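Local coordinates for enoyl-CoA hydratase (Thermus thermophilus, PDB 1WZ8), which probably catalyses the reversible hydration of 2-enoyl-CoA thioesters to 3-hydroxyacyl-CoA, as a hexameric member of the crotonase family, at residues R8-F14 and R44-L49; L31-P36 and V66-S72; L96-L101 and A121-A125; L142-V146 and E247-L252; W156-V160 and R182-V186. One frame throughout, in Å; residues are numbered along the deposited sequence.

Contact 1 of 5, residues R8-F14 and R44-L49; sequences RYPGLAF and RVWRDL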
# COMPACT_ATOMS: atom_id res chain seq x y z
N ARG A 8 33.68 3.13 21.66
CA ARG A 8 33.40 2.52 20.36
C ARG A 8 33.03 3.47 19.22
O ARG A 8 33.08 3.08 18.05
CB ARG A 8 32.29 1.48 20.52
CG ARG A 8 32.71 0.21 21.24
CD ARG A 8 31.50 -0.62 21.66
NE ARG A 8 30.47 -0.67 20.61
CZ ARG A 8 30.66 -1.16 19.39
NH1 ARG A 8 31.85 -1.65 19.04
NH2 ARG A 8 29.67 -1.15 18.51
N TYR A 9 32.65 4.70 19.54
CA TYR A 9 32.25 5.65 18.50
C TYR A 9 33.07 6.93 18.43
O TYR A 9 32.65 7.97 18.93
CB TYR A 9 30.77 5.99 18.67
CG TYR A 9 29.85 4.84 18.31
CD1 TYR A 9 29.55 4.55 16.99
CD2 TYR A 9 29.32 4.01 19.31
CE1 TYR A 9 28.74 3.46 16.65
CE2 TYR A 9 28.51 2.93 18.98
CZ TYR A 9 28.23 2.66 17.65
OH TYR A 9 27.43 1.58 17.32
N PRO A 10 34.25 6.87 17.80
CA PRO A 10 35.08 8.07 17.70
C PRO A 10 34.32 9.08 16.84
O PRO A 10 33.79 8.73 15.79
CB PRO A 10 36.35 7.56 17.03
CG PRO A 10 35.86 6.43 16.19
CD PRO A 10 34.88 5.73 17.11
N GLY A 11 34.28 10.33 17.29
CA GLY A 11 33.57 11.35 16.54
C GLY A 11 32.27 11.68 17.25
O GLY A 11 31.68 12.73 17.01
N LEU A 12 31.82 10.78 18.11
CA LEU A 12 30.59 11.00 18.87
C LEU A 12 30.90 11.21 20.34
O LEU A 12 31.78 10.55 20.91
CB LEU A 12 29.65 9.80 18.72
CG LEU A 12 29.09 9.50 17.33
CD1 LEU A 12 28.17 8.28 17.41
CD2 LEU A 12 28.34 10.70 16.80
N ALA A 13 30.19 12.14 20.96
CA ALA A 13 30.35 12.44 22.38
C ALA A 13 28.99 12.22 23.01
O ALA A 13 27.96 12.55 22.42
CB ALA A 13 30.80 13.88 22.57
N PHE A 14 28.97 11.66 24.22
CA PHE A 14 27.72 11.38 24.90
C PHE A 14 27.64 12.06 26.26
O PHE A 14 28.62 12.08 27.02
CB PHE A 14 27.53 9.87 25.07
CG PHE A 14 27.61 9.10 23.78
CD1 PHE A 14 28.85 8.82 23.20
CD2 PHE A 14 26.46 8.65 23.15
CE1 PHE A 14 28.93 8.09 22.01
CE2 PHE A 14 26.53 7.92 21.96
CZ PHE A 14 27.76 7.64 21.39
N ARG A 44 25.08 3.59 12.63
CA ARG A 44 25.05 2.38 13.43
C ARG A 44 24.86 2.54 14.93
O ARG A 44 24.46 1.59 15.60
CB ARG A 44 26.33 1.57 13.19
CG ARG A 44 26.64 1.35 11.72
CD ARG A 44 27.95 0.61 11.51
NE ARG A 44 27.78 -0.84 11.61
CZ ARG A 44 28.40 -1.71 10.81
NH1 ARG A 44 29.22 -1.28 9.87
NH2 ARG A 44 28.18 -3.01 10.95
N VAL A 45 25.13 3.73 15.46
CA VAL A 45 24.99 3.96 16.90
C VAL A 45 23.61 3.62 17.46
O VAL A 45 23.47 3.18 18.60
CB VAL A 45 25.35 5.43 17.26
CG1 VAL A 45 24.34 6.38 16.62
CG2 VAL A 45 25.40 5.61 18.77
N TRP A 46 22.57 3.79 16.64
CA TRP A 46 21.21 3.52 17.08
C TRP A 46 20.98 2.10 17.57
O TRP A 46 20.20 1.88 18.49
CB TRP A 46 20.23 3.88 15.96
CG TRP A 46 20.39 5.31 15.53
CD1 TRP A 46 21.12 5.78 14.48
CD2 TRP A 46 19.93 6.47 16.24
NE1 TRP A 46 21.16 7.15 14.49
CE2 TRP A 46 20.43 7.60 15.56
CE3 TRP A 46 19.15 6.66 17.39
CZ2 TRP A 46 20.18 8.91 15.99
CZ3 TRP A 46 18.90 7.96 17.82
CH2 TRP A 46 19.42 9.07 17.12
N ARG A 47 21.66 1.13 16.96
CA ARG A 47 21.50 -0.27 17.39
C ARG A 47 21.99 -0.46 18.82
O ARG A 47 21.33 -1.11 19.63
CB ARG A 47 22.28 -1.20 16.46
CG ARG A 47 21.58 -1.48 15.15
CD ARG A 47 22.53 -2.11 14.15
NE ARG A 47 22.69 -1.26 12.98
CZ ARG A 47 23.85 -1.05 12.37
NH1 ARG A 47 24.95 -1.63 12.83
NH2 ARG A 47 23.91 -0.26 11.30
N ASP A 48 23.14 0.11 19.14
CA ASP A 48 23.70 -0.01 20.47
C ASP A 48 22.97 0.85 21.50
O ASP A 48 22.97 0.54 22.69
CB ASP A 48 25.19 0.34 20.47
CG ASP A 48 26.00 -0.61 19.61
OD1 ASP A 48 25.71 -1.82 19.63
OD2 ASP A 48 26.94 -0.15 18.93
N LEU A 49 22.33 1.93 21.05
CA LEU A 49 21.62 2.80 21.97
C LEU A 49 20.44 2.09 22.62
O LEU A 49 20.04 2.42 23.74
CB LEU A 49 21.11 4.05 21.24
CG LEU A 49 22.19 5.05 20.81
CD1 LEU A 49 21.53 6.26 20.17
CD2 LEU A 49 23.02 5.46 22.02
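Two polar groups converge on D48. R8 NH2 makes a salt bridge to D48 OD2 at 2.9 Å, with nearly linear hydrogen-bond geometry. Y9 OH donates to that same oxygen, and the distance from Y9 OH to D48 OD2 is only 2.4 Å, a very short bond. The phenol ring also takes part in a CH-pi contact. V45 CB sits over its face, 4.1 Å from the centroid of the Y9 ring. The remaining contacts are apolar. L12 CD1 lies 4.0 Å from V45 CB, F14 CZ lies 4.1 Å from V45 CG2, and F14 CE2 lies 4.3 Å from L49 CD2. A type II beta turn from Y9 to L12, with G11 at positive phi, leads into edge strand 12-18. The contact therefore packs the start of this sheet edge on the C-terminal part of helix 36-49. L12 also touches I24 and F26 of the adjacent strand. Chemically, D48 OD2 takes both a charged donor, R8, and a neutral one, Y9, while V45 meets Y9, L12 and F14 in the apolar part.

Contact 2 of 5, residues L31-P36 and V66-S72; sequences LNAMPP and VFSAGGS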
# COMPACT_ATOMS: atom_id res chain seq x y z
N LEU A 31 32.13 22.43 9.21
CA LEU A 31 30.67 22.36 9.13
C LEU A 31 30.24 20.92 9.38
O LEU A 31 29.18 20.49 8.93
CB LEU A 31 30.20 22.82 7.75
CG LEU A 31 30.64 24.24 7.35
CD1 LEU A 31 30.13 24.56 5.96
CD2 LEU A 31 30.12 25.24 8.37
N ASN A 32 31.08 20.20 10.10
CA ASN A 32 30.85 18.80 10.42
C ASN A 32 30.56 17.93 9.20
O ASN A 32 29.67 17.08 9.23
CB ASN A 32 29.72 18.66 11.45
CG ASN A 32 30.11 19.20 12.81
OD1 ASN A 32 31.21 18.93 13.31
ND2 ASN A 32 29.21 19.97 13.42
N ALA A 33 31.30 18.17 8.12
CA ALA A 33 31.15 17.34 6.93
C ALA A 33 31.50 15.97 7.47
O ALA A 33 32.41 15.83 8.28
CB ALA A 33 32.13 17.77 5.85
N MET A 34 30.77 14.94 7.04
CA MET A 34 31.00 13.60 7.56
C MET A 34 32.00 12.71 6.85
O MET A 34 31.80 12.33 5.70
CB MET A 34 29.67 12.85 7.61
CG MET A 34 28.56 13.55 8.35
SD MET A 34 27.04 12.59 8.12
CE MET A 34 25.84 13.62 8.99
N PRO A 35 33.11 12.38 7.53
CA PRO A 35 34.11 11.50 6.91
C PRO A 35 33.49 10.11 6.97
O PRO A 35 32.49 9.90 7.67
CB PRO A 35 35.31 11.63 7.84
CG PRO A 35 35.15 13.00 8.43
CD PRO A 35 33.67 13.05 8.72
N PRO A 36 34.07 9.13 6.26
CA PRO A 36 33.53 7.76 6.28
C PRO A 36 33.19 7.22 7.67
O PRO A 36 32.11 6.69 7.90
CB PRO A 36 34.63 6.95 5.60
CG PRO A 36 35.17 7.92 4.59
CD PRO A 36 35.24 9.22 5.37
N VAL A 66 27.16 23.99 14.81
CA VAL A 66 26.69 23.74 13.46
C VAL A 66 26.30 22.28 13.38
O VAL A 66 26.96 21.43 13.97
CB VAL A 66 27.79 24.04 12.41
CG1 VAL A 66 28.98 23.12 12.61
CG2 VAL A 66 27.23 23.88 11.00
N PHE A 67 25.21 21.98 12.67
CA PHE A 67 24.77 20.59 12.56
C PHE A 67 25.68 19.85 11.58
O PHE A 67 26.70 19.31 11.99
CB PHE A 67 23.31 20.52 12.11
CG PHE A 67 22.63 19.23 12.48
CD1 PHE A 67 22.24 18.32 11.50
CD2 PHE A 67 22.38 18.92 13.82
CE1 PHE A 67 21.61 17.13 11.84
CE2 PHE A 67 21.74 17.73 14.17
CZ PHE A 67 21.36 16.83 13.17
N SER A 68 25.33 19.82 10.29
CA SER A 68 26.17 19.12 9.33
C SER A 68 25.93 19.47 7.87
O SER A 68 24.79 19.57 7.42
CB SER A 68 26.03 17.60 9.50
OG SER A 68 26.82 16.92 8.53
N ALA A 69 27.03 19.65 7.13
CA ALA A 69 26.96 19.97 5.71
C ALA A 69 26.80 18.69 4.89
O ALA A 69 26.72 18.74 3.66
CB ALA A 69 28.23 20.72 5.28
N GLY A 70 26.75 17.55 5.57
CA GLY A 70 26.59 16.28 4.88
C GLY A 70 27.88 15.51 4.66
O GLY A 70 28.89 15.77 5.31
N GLY A 71 27.84 14.54 3.74
CA GLY A 71 29.01 13.73 3.46
C GLY A 71 30.18 14.56 2.97
O GLY A 71 30.01 15.48 2.18
N SER A 72 31.38 14.21 3.43
CA SER A 72 32.59 14.94 3.03
C SER A 72 33.07 14.49 1.65
O SER A 72 32.64 13.46 1.14
CB SER A 72 33.71 14.68 4.04
OG SER A 72 34.15 13.33 3.97
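L31 lays its side chain along V66 and A69, with L31 CB 3.8 Å from A69 CB and L31 CD2 4.1 Å from V66 CG2. The two loops belong to the crotonase fold and meet through a single parallel beta bridge between M34 and G71. In that bridge M34 N donates to G70 O at 2.7 Å, and S72 N donates to M34 O at 3.0 Å. A third backbone bond, A69 N to L31 O at 2.9 Å, joins the earlier part of the pair. CA-H...O contacts add to it: S68 CA lies 3.3 Å from L31 O, and A33 CA lies 3.2 Å from G70 O. The N32 amide reaches across too. N32 ND2 donates to F67 O at 3.0 Å and weakly to V66 O at 2.7 Å, and also to E63 O, while OD1 accepts from G28 N. The backbone angles of G70 would jam a side chain against the preceding carbonyl. In crotonase relatives the loop before the following helix supplies an oxyanion-hole amide, and segment 66-72 is probably that loop here. A bound MPD, probably from the crystallisation liquor, lies about 4 Å from G71 and may mark a pocket. S72 is the N-cap of helix 73-81. S68 forms an ST turn: S68 OG accepts from G70 N at 3.0 Å and donates to N32 O at 2.9 Å.

Contact 3 of 5, residues L96-L101 and A121-A125; sequences LVLGPL and ALALA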
# COMPACT_ATOMS: atom_id res chain seq x y z
N LEU A 96 20.97 5.55 8.43
CA LEU A 96 21.08 6.89 8.98
C LEU A 96 19.67 7.46 9.16
O LEU A 96 19.44 8.29 10.03
CB LEU A 96 21.88 7.80 8.04
CG LEU A 96 22.19 9.21 8.56
CD1 LEU A 96 23.05 9.13 9.81
CD2 LEU A 96 22.92 9.99 7.48
N VAL A 97 18.74 7.00 8.32
CA VAL A 97 17.36 7.45 8.38
C VAL A 97 16.48 6.50 9.21
O VAL A 97 15.71 6.94 10.07
CB VAL A 97 16.77 7.60 6.96
CG1 VAL A 97 15.28 7.93 7.02
CG2 VAL A 97 17.51 8.70 6.21
N LEU A 98 16.60 5.21 8.95
CA LEU A 98 15.80 4.22 9.67
C LEU A 98 16.23 4.07 11.12
O LEU A 98 15.42 3.74 11.99
CB LEU A 98 15.87 2.87 8.97
CG LEU A 98 15.36 2.85 7.53
CD1 LEU A 98 15.39 1.42 6.99
CD2 LEU A 98 13.93 3.40 7.49
N GLY A 99 17.51 4.31 11.39
CA GLY A 99 18.01 4.20 12.75
C GLY A 99 17.17 5.03 13.70
O GLY A 99 16.61 4.50 14.66
N PRO A 100 17.07 6.34 13.46
CA PRO A 100 16.28 7.21 14.32
C PRO A 100 14.79 6.82 14.30
O PRO A 100 14.13 6.81 15.34
CB PRO A 100 16.52 8.59 13.72
CG PRO A 100 17.89 8.47 13.14
CD PRO A 100 17.84 7.13 12.48
N LEU A 101 14.28 6.50 13.11
CA LEU A 101 12.88 6.13 12.97
C LEU A 101 12.50 4.89 13.76
O LEU A 101 11.41 4.82 14.33
CB LEU A 101 12.51 5.89 11.50
CG LEU A 101 12.36 7.09 10.55
CD1 LEU A 101 11.71 6.60 9.26
CD2 LEU A 101 11.48 8.16 11.19
N ALA A 121 19.27 14.74 6.21
CA ALA A 121 18.66 13.42 6.36
C ALA A 121 18.51 13.07 7.84
O ALA A 121 17.45 12.61 8.29
CB ALA A 121 19.50 12.35 5.65
N LEU A 122 19.58 13.30 8.60
CA LEU A 122 19.57 13.00 10.02
C LEU A 122 18.62 13.94 10.76
O LEU A 122 17.87 13.51 11.62
CB LEU A 122 20.99 13.14 10.59
CG LEU A 122 21.20 12.81 12.07
CD1 LEU A 122 20.70 11.40 12.37
CD2 LEU A 122 22.67 12.96 12.42
N ALA A 123 18.66 15.22 10.39
CA ALA A 123 17.80 16.22 11.01
C ALA A 123 16.32 15.91 10.83
O ALA A 123 15.52 16.04 11.77
CB ALA A 123 18.09 17.59 10.42
N LEU A 124 15.94 15.51 9.62
CA LEU A 124 14.55 15.20 9.34
C LEU A 124 14.11 13.80 9.79
O LEU A 124 12.91 13.54 9.91
CB LEU A 124 14.26 15.38 7.85
CG LEU A 124 14.48 16.80 7.31
CD1 LEU A 124 13.96 16.89 5.88
CD2 LEU A 124 13.76 17.81 8.21
N ALA A 125 15.06 12.91 10.05
CA ALA A 125 14.71 11.57 10.51
C ALA A 125 14.32 11.67 11.99
O ALA A 125 13.57 10.83 12.51
CB ALA A 125 15.89 10.61 10.34
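The two helical segments run nearly parallel, with their axes at 22° and a closest approach of 8.6 Å. V97 and A125 are the nearest pair, 5.3 Å between CA atoms. P100 has no amide hydrogen, so the helix is kinked there and the turn is missing one bond. L96 O is left buried without a partner. The small side chain of A125 fills the middle of the interface. A125 CB lies 3.7 Å from V97 O and 4.0 Å from P100 CB. Around it, L96 CD1 meets L122 CD1 at 4.2 Å, P100 CG meets L122 CD1 at 4.1 Å, and V97 CG2 meets A121 CB at 4.2 Å. L101 CD2 approaches A125 O at 3.6 Å. This is plain helix packing in the core of the subunit, joining helix 83-102 to helix 118-125. P100 also rests on W46, and V97 on L154. The side-chain contacts are wholly apolar, so the two helices are held by shape fit and burial, with alanines permitting the close approach.

Contact 4 of 5, residues L142-V146 and E247-L252; sequences LRLGV and ELEEGL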
# COMPACT_ATOMS: atom_id res chain seq x y z
N LEU A 142 21.10 17.33 -6.35
CA LEU A 142 21.05 17.71 -7.76
C LEU A 142 22.23 18.60 -8.14
O LEU A 142 22.69 18.58 -9.28
CB LEU A 142 19.72 18.40 -8.07
CG LEU A 142 18.52 17.47 -8.31
CD1 LEU A 142 18.78 16.63 -9.56
CD2 LEU A 142 18.30 16.57 -7.11
N ARG A 143 22.70 19.38 -7.18
CA ARG A 143 23.84 20.27 -7.40
C ARG A 143 25.10 19.41 -7.56
O ARG A 143 25.99 19.74 -8.34
CB ARG A 143 24.01 21.21 -6.21
CG ARG A 143 25.26 22.06 -6.22
CD ARG A 143 25.64 22.41 -4.78
NE ARG A 143 25.12 23.68 -4.30
CZ ARG A 143 25.21 24.10 -3.04
NH1 ARG A 143 25.80 23.35 -2.12
NH2 ARG A 143 24.78 25.32 -2.71
N LEU A 144 25.16 18.31 -6.81
CA LEU A 144 26.30 17.39 -6.86
C LEU A 144 26.26 16.54 -8.12
O LEU A 144 27.29 16.01 -8.56
CB LEU A 144 26.30 16.48 -5.63
CG LEU A 144 27.39 15.41 -5.53
CD1 LEU A 144 28.76 16.08 -5.48
CD2 LEU A 144 27.18 14.55 -4.30
N GLY A 145 25.07 16.38 -8.70
CA GLY A 145 24.95 15.59 -9.91
C GLY A 145 24.34 14.21 -9.75
O GLY A 145 24.43 13.38 -10.65
N VAL A 146 23.72 13.95 -8.60
CA VAL A 146 23.09 12.66 -8.36
C VAL A 146 21.67 12.86 -7.84
O VAL A 146 21.32 13.95 -7.39
CB VAL A 146 23.89 11.80 -7.33
CG1 VAL A 146 25.26 11.46 -7.89
CG2 VAL A 146 24.03 12.55 -6.02
N GLU A 247 27.69 12.69 -14.69
CA GLU A 247 27.07 13.82 -14.01
C GLU A 247 27.71 14.05 -12.64
O GLU A 247 28.00 15.19 -12.27
CB GLU A 247 25.56 13.59 -13.88
CG GLU A 247 24.79 14.02 -15.13
CD GLU A 247 23.36 13.52 -15.17
OE1 GLU A 247 22.80 13.22 -14.09
OE2 GLU A 247 22.79 13.44 -16.28
N LEU A 248 27.94 12.98 -11.88
CA LEU A 248 28.58 13.13 -10.58
C LEU A 248 30.01 13.62 -10.77
O LEU A 248 30.49 14.48 -10.02
CB LEU A 248 28.62 11.79 -9.83
CG LEU A 248 29.40 11.82 -8.52
CD1 LEU A 248 28.81 12.87 -7.58
CD2 LEU A 248 29.37 10.45 -7.87
N GLU A 249 30.69 13.08 -11.77
CA GLU A 249 32.07 13.46 -12.07
C GLU A 249 32.18 14.97 -12.26
O GLU A 249 33.07 15.61 -11.70
CB GLU A 249 32.55 12.72 -13.32
CG GLU A 249 33.89 13.20 -13.85
CD GLU A 249 34.43 12.31 -14.94
OE1 GLU A 249 33.67 11.97 -15.87
OE2 GLU A 249 35.62 11.94 -14.87
N GLU A 250 31.28 15.52 -13.06
CA GLU A 250 31.26 16.96 -13.33
C GLU A 250 30.81 17.73 -12.09
O GLU A 250 31.32 18.81 -11.81
CB GLU A 250 30.32 17.26 -14.50
CG GLU A 250 29.96 18.73 -14.69
CD GLU A 250 31.15 19.60 -15.04
OE1 GLU A 250 32.16 19.06 -15.52
OE2 GLU A 250 31.06 20.83 -14.84
N GLY A 251 29.85 17.16 -11.37
CA GLY A 251 29.36 17.81 -10.16
C GLY A 251 30.48 18.03 -9.16
O GLY A 251 30.60 19.11 -8.59
N LEU A 252 31.28 16.99 -8.94
CA LEU A 252 32.40 17.08 -8.01
C LEU A 252 33.46 18.03 -8.55
O LEU A 252 33.94 18.91 -7.83
CB LEU A 252 33.03 15.70 -7.80
CG LEU A 252 32.26 14.70 -6.94
CD1 LEU A 252 33.04 13.38 -6.88
CD2 LEU A 252 32.07 15.28 -5.54
O HOH W 1 28.42 21.00 -8.66
O HOH W 2 23.43 11.43 -12.03
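L144, L248 and G145 bury the most surface here. L144 is the last helical residue of helix 141-144, and its side chain lies against helix 246-256. L144 CG is 3.6 Å from L248 CD1, and L144 CD1 is 3.4 Å from L252 CD2. L248 also takes V146: V146 CG1 lies 3.8 Å from L248 CD1. G145 is the C-prime residue of a Schellman motif, with positive phi and a weak 3.3 Å bond from G145 N to L142 O. A CB on G145 would clash with E247 O; with none there, the two backbones can come close. The missing CB of G251 matters in the same way on the partner helix. A CB on it would run into L144 O, whereas its CA makes a CA-H...O contact at 3.2 Å, G251 CA to L144 O. Apart from that contact, L144 O has no polar partner. Two waters bridge the edges. Water 1 donates to R143 O at 2.8 Å and to G251 O at 2.9 Å. Water 2 donates to G145 O at 2.6 Å and to E247 OE1 at 2.8 Å. The E247 carboxylate also accepts from E212 N and A213 N of the third subunit. Around the contact, L144 and L252 both rest on I76 of helix 73-81, L248 on R80, and R143 on R136 and L138 of strand 136-138.

Contact 5 of 5, residues W156-V160 and R182-V186; sequences WPLLV and RLGLV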
# COMPACT_ATOMS: atom_id res chain seq x y z
N TRP A 156 10.19 13.94 2.68
CA TRP A 156 9.54 15.16 2.18
C TRP A 156 8.06 15.17 1.79
O TRP A 156 7.33 16.08 2.19
CB TRP A 156 10.36 15.76 1.03
CG TRP A 156 11.63 16.43 1.48
CD1 TRP A 156 12.66 15.85 2.17
CD2 TRP A 156 12.01 17.79 1.25
NE1 TRP A 156 13.66 16.78 2.38
CE2 TRP A 156 13.28 17.97 1.83
CE3 TRP A 156 11.39 18.88 0.62
CZ2 TRP A 156 13.96 19.20 1.79
CZ3 TRP A 156 12.06 20.10 0.58
CH2 TRP A 156 13.33 20.25 1.17
N PRO A 157 7.59 14.18 1.02
CA PRO A 157 6.17 14.23 0.66
C PRO A 157 5.21 14.35 1.84
O PRO A 157 4.24 15.10 1.78
CB PRO A 157 5.97 12.94 -0.12
CG PRO A 157 7.31 12.75 -0.79
CD PRO A 157 8.26 13.05 0.35
N LEU A 158 5.48 13.60 2.91
CA LEU A 158 4.62 13.62 4.09
C LEU A 158 4.93 14.77 5.04
O LEU A 158 4.30 14.90 6.09
CB LEU A 158 4.70 12.30 4.85
CG LEU A 158 3.97 11.10 4.25
CD1 LEU A 158 4.13 9.89 5.16
CD2 LEU A 158 2.49 11.44 4.06
N LEU A 159 5.90 15.61 4.66
CA LEU A 159 6.25 16.75 5.49
C LEU A 159 5.73 18.05 4.89
O LEU A 159 5.05 18.83 5.56
CB LEU A 159 7.77 16.85 5.67
CG LEU A 159 8.46 15.83 6.58
CD1 LEU A 159 9.96 16.07 6.56
CD2 LEU A 159 7.93 15.94 8.00
N VAL A 160 6.04 18.28 3.61
CA VAL A 160 5.63 19.51 2.94
C VAL A 160 4.74 19.35 1.72
O VAL A 160 4.33 20.35 1.12
CB VAL A 160 6.86 20.34 2.52
CG1 VAL A 160 7.69 20.70 3.74
CG2 VAL A 160 7.70 19.56 1.52
N ARG A 182 7.30 27.09 8.19
CA ARG A 182 6.06 27.54 7.57
C ARG A 182 5.51 26.48 6.62
O ARG A 182 4.30 26.30 6.50
CB ARG A 182 6.32 28.85 6.81
CG ARG A 182 5.08 29.60 6.37
CD ARG A 182 5.47 31.03 6.03
NE ARG A 182 6.26 31.61 7.11
CZ ARG A 182 6.87 32.79 7.06
NH1 ARG A 182 6.79 33.54 5.97
NH2 ARG A 182 7.56 33.22 8.11
N LEU A 183 6.42 25.77 5.94
CA LEU A 183 6.03 24.71 5.01
C LEU A 183 5.65 23.42 5.73
O LEU A 183 4.94 22.59 5.17
CB LEU A 183 7.17 24.40 4.03
CG LEU A 183 7.63 25.46 3.03
CD1 LEU A 183 8.74 24.89 2.16
CD2 LEU A 183 6.44 25.90 2.16
N GLY A 184 6.13 23.26 6.96
CA GLY A 184 5.82 22.06 7.72
C GLY A 184 6.94 21.03 7.68
O GLY A 184 6.77 19.88 8.10
N LEU A 185 8.11 21.43 7.18
CA LEU A 185 9.25 20.51 7.10
C LEU A 185 9.79 20.22 8.49
O LEU A 185 10.25 19.10 8.76
CB LEU A 185 10.36 21.12 6.24
CG LEU A 185 11.53 20.18 5.94
CD1 LEU A 185 11.10 19.15 4.90
CD2 LEU A 185 12.73 20.97 5.43
N VAL A 186 9.76 21.22 9.36
CA VAL A 186 10.24 21.08 10.73
C VAL A 186 9.21 21.66 11.69
O VAL A 186 8.38 22.48 11.29
CB VAL A 186 11.59 21.80 10.94
CG1 VAL A 186 12.65 21.19 10.04
CG2 VAL A 186 11.44 23.30 10.65
O HOH W 3 4.18 22.78 2.50
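A Schellman motif ends helix 177-183, and its C-prime residue G184 brings the chain against the short helix 157-160. G184 has positive phi, and a CB there would crowd L159 O. The two carbonyl oxygens L159 O and G184 O come within 3.2 Å as acceptors with no bond between them. Just after the turn, L185 buries the most surface. L185 CD1 sits over the face of the W156 indole in a CH-pi contact, 4.0 Å from the centroid of the W156 six-membered ring. L185 CD1 also touches L159 CD1 at 3.7 Å. V160 packs against the turn: V160 CG1 is 3.7 Å from L183 CB and 3.7 Å from L185 CB. Water 3 lies 2.8 Å from V160 O and 2.8 Å from L183 O, linking the two helix ends. W156 NE1 is hydrogen-bonded to H151. L124 of helix 118-125 packs on both W156 and L185, and helix 162-171 adds A165, H168 and L169 around the indole. L159 rests on Y225 of helix 211-226 and on A163 of the second subunit, while P157 and L158 meet W224 of the third.

Overall arrangement
From the N terminus, contact 1 closes the loop from the first strand to helix 36-49. Contact 2 starts inside that loop and ends beyond it, so the two cross; it joins the loop after strand 21-26 to the loop before helix 73-81. Contact 3 follows in series and joins helix 83-102 to helix 118-125. It touches both predecessors: W46 packs on P100, and F67 on A123 and L122. Contact 4 spans the longest interval, bringing 142-146 to the C-terminal helix 246-256. Nested within it, contact 5 joins helix 157-160 to the end of helix 177-183 and meets contact 3 through L124. Contact 3 thus links contacts 1, 2 and 5. Contacts 4 and 5 both touch the third subunit.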